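PDB 4EBG: uncharacterized protein from Staphylococcus aureus subsp. aureus Mu50, which is a secreted protein of unknown function whose small domain adopts a cystatin-like fold related to that of the NTF2 clan. Local coordinates for residues B[39-42]-B[47-50]. Numbering follows the deposited sequence.
Sequences HVYK and IVIG
His39 and Val48 face each other as an antiparallel hydrogen-bonded pair, on strand segments whose axes come within 4.9 Å and whose N-to-C directions are 163° apart, close to antiparallel. Both bonds of the pair are formed, His39 N to Val48 O and Val48 N to His39 O, each 2.9 Å long. They tie together the beta hairpin of strands 37-41 and 46-52, inside the antiparallel sheet of this cystatin-like fold. His39 O also takes a CA-H contact from Ile47 CA at 3.4 Å. At the neighbouring pair, one residue after His39 and one before Val48, Val40 and Ile47 make the non-hydrogen-bonded pair, and their side chains lie side by side, pointing the same way. CG1 of Ile47 stands anti to its carbonyl carbon (chi1 -58°) and meets the similarly placed CG2 of Val40 at 4.1 Å; on this face Ile47 also packs on Val9 of helix 3-23. His39, Tyr41 and Val48 occupy the other face. There the Tyr41 ring leans back along its own strand, CG beside the backbone N, and its CE2 atom reaches Val48 CG2 diagonally at 3.9 Å, the methyl approaching the ring at a slant. Both side chains touch Met84 of helix 80-86, and the ring of Tyr83 packs edge-to-face with that of Tyr41. The His39 imidazole is held at both nitrogens: NE2 is hydrogen-bonded to Glu92 OE2 on the adjoining strand 91-94, while ND1 meets a water lying in the ring plane. That water donates to Val48 O at 2.8 Å, giving this carbonyl a second donor in addition to the amide of His39.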
ATOM      1  N   HIS B  39       7.961  12.931 -16.179  1.00  8.65           N
ATOM      2  CA  HIS B  39       7.552  14.036 -17.014  1.00  9.30           C
ATOM      3  C   HIS B  39       6.871  15.099 -16.174  1.00  8.23           C
ATOM      4  O   HIS B  39       6.053  14.777 -15.302  1.00 10.37           O
ATOM      5  CB  HIS B  39       6.598  13.607 -18.120  1.00 11.71           C
ATOM      6  CG  HIS B  39       7.239  12.748 -19.167  1.00 13.02           C
ATOM      7  ND1 HIS B  39       7.416  11.398 -19.013  1.00 14.02           N
ATOM      8  CD2 HIS B  39       7.764  13.062 -20.383  1.00 15.18           C
ATOM      9  CE1 HIS B  39       8.012  10.908 -20.090  1.00 15.21           C
ATOM     10  NE2 HIS B  39       8.199  11.888 -20.952  1.00 16.70           N
ATOM     11  N   VAL B  40       7.185  16.371 -16.409  1.00  9.12           N
ATOM     12  CA  VAL B  40       6.567  17.501 -15.739  1.00  9.71           C
ATOM     13  C   VAL B  40       5.711  18.271 -16.736  1.00  9.15           C
ATOM     14  O   VAL B  40       6.129  18.494 -17.896  1.00 10.33           O
ATOM     15  CB  VAL B  40       7.624  18.450 -15.124  1.00 10.11           C
ATOM     16  CG1 VAL B  40       6.990  19.665 -14.473  1.00 12.46           C
ATOM     17  CG2 VAL B  40       8.532  17.690 -14.177  1.00 11.93           C
ATOM     18  N   TYR B  41       4.528  18.698 -16.278  1.00  9.57           N
ATOM     19  CA  TYR B  41       3.570  19.430 -17.070  1.00  9.65           C
ATOM     20  C   TYR B  41       3.134  20.665 -16.332  1.00 11.66           C
ATOM     21  O   TYR B  41       3.225  20.760 -15.116  1.00 13.19           O
ATOM     22  CB  TYR B  41       2.349  18.565 -17.414  1.00 11.40           C
ATOM     23  CG  TYR B  41       2.721  17.306 -18.099  1.00 10.22           C
ATOM     24  CD1 TYR B  41       2.852  17.278 -19.495  1.00 10.47           C
ATOM     25  CD2 TYR B  41       3.005  16.125 -17.396  1.00 10.76           C
ATOM     26  CE1 TYR B  41       3.261  16.090 -20.181  1.00 11.28           C
ATOM     27  CE2 TYR B  41       3.384  14.989 -18.080  1.00 11.00           C
ATOM     28  CZ  TYR B  41       3.557  14.976 -19.455  1.00  9.90           C
ATOM     29  OH  TYR B  41       3.977  13.825 -20.077  1.00 12.15           O
ATOM     30  N   LYS B  42       2.535  21.557 -17.105  1.00 12.53           N
ATOM     31  CA  LYS B  42       1.884  22.769 -16.585  1.00 14.27           C
ATOM     32  C   LYS B  42       2.789  23.504 -15.614  1.00 15.27           C
ATOM     33  O   LYS B  42       2.395  23.932 -14.547  1.00 18.30           O
ATOM     34  CB  LYS B  42       0.461  22.443 -16.070  1.00 17.37           C
ATOM     35  CG  LYS B  42      -0.513  22.125 -17.265  1.00 17.30           C
ATOM     36  CD  LYS B  42      -1.956  21.989 -16.899  1.00 18.04           C
ATOM     37  CE  LYS B  42      -2.788  21.456 -18.038  1.00 19.02           C
ATOM     38  NZ  LYS B  42      -4.254  21.447 -17.675  1.00 20.70           N
ATOM     39  N   ILE B  47       3.046  16.214 -12.241  1.00 11.41           N
ATOM     40  CA  ILE B  47       4.202  15.399 -12.505  1.00  9.93           C
ATOM     41  C   ILE B  47       3.747  13.957 -12.624  1.00  9.68           C
ATOM     42  O   ILE B  47       3.049  13.459 -11.766  1.00 11.05           O
ATOM     43  CB  ILE B  47       5.268  15.587 -11.382  1.00 10.89           C
ATOM     44  CG1 ILE B  47       5.663  17.066 -11.283  1.00 11.61           C
ATOM     45  CG2 ILE B  47       6.474  14.689 -11.619  1.00 11.92           C
ATOM     46  CD1 ILE B  47       6.740  17.352 -10.185  1.00 14.40           C
ATOM     47  N   VAL B  48       4.123  13.284 -13.717  1.00  8.85           N
ATOM     48  CA  VAL B  48       3.767  11.908 -13.992  1.00  8.64           C
ATOM     49  C   VAL B  48       5.026  11.102 -13.945  1.00  9.02           C
ATOM     50  O   VAL B  48       6.009  11.423 -14.627  1.00  9.94           O
ATOM     51  CB  VAL B  48       3.043  11.766 -15.348  1.00  9.25           C
ATOM     52  CG1 VAL B  48       2.725  10.284 -15.558  1.00 12.25           C
ATOM     53  CG2 VAL B  48       1.781  12.583 -15.435  1.00 12.15           C
ATOM     54  N   ILE B  49       5.011  10.016 -13.154  1.00  9.04           N
ATOM     55  CA  ILE B  49       6.110   9.112 -13.053  1.00  8.52           C
ATOM     56  C   ILE B  49       5.698   7.726 -13.484  1.00  8.83           C
ATOM     57  O   ILE B  49       4.572   7.321 -13.274  1.00 10.84           O
ATOM     58  CB  ILE B  49       6.783   9.099 -11.655  1.00  9.34           C
ATOM     59  CG1 ILE B  49       5.833   8.565 -10.597  1.00 11.40           C
ATOM     60  CG2 ILE B  49       7.323  10.509 -11.346  1.00 10.67           C
ATOM     61  CD1 ILE B  49       6.510   8.436  -9.200  1.00 12.23           C
ATOM     62  N   GLY B  50       6.642   7.000 -14.054  1.00  9.46           N
ATOM     63  CA  GLY B  50       6.500   5.612 -14.410  1.00  9.11           C
ATOM     64  C   GLY B  50       7.597   4.848 -13.681  1.00  8.90           C
ATOM     65  O   GLY B  50       8.769   5.124 -13.857  1.00  9.97           O
TER
HETATM   66  O   HOH W   1       6.429   9.816 -16.929  1.00 16.10           O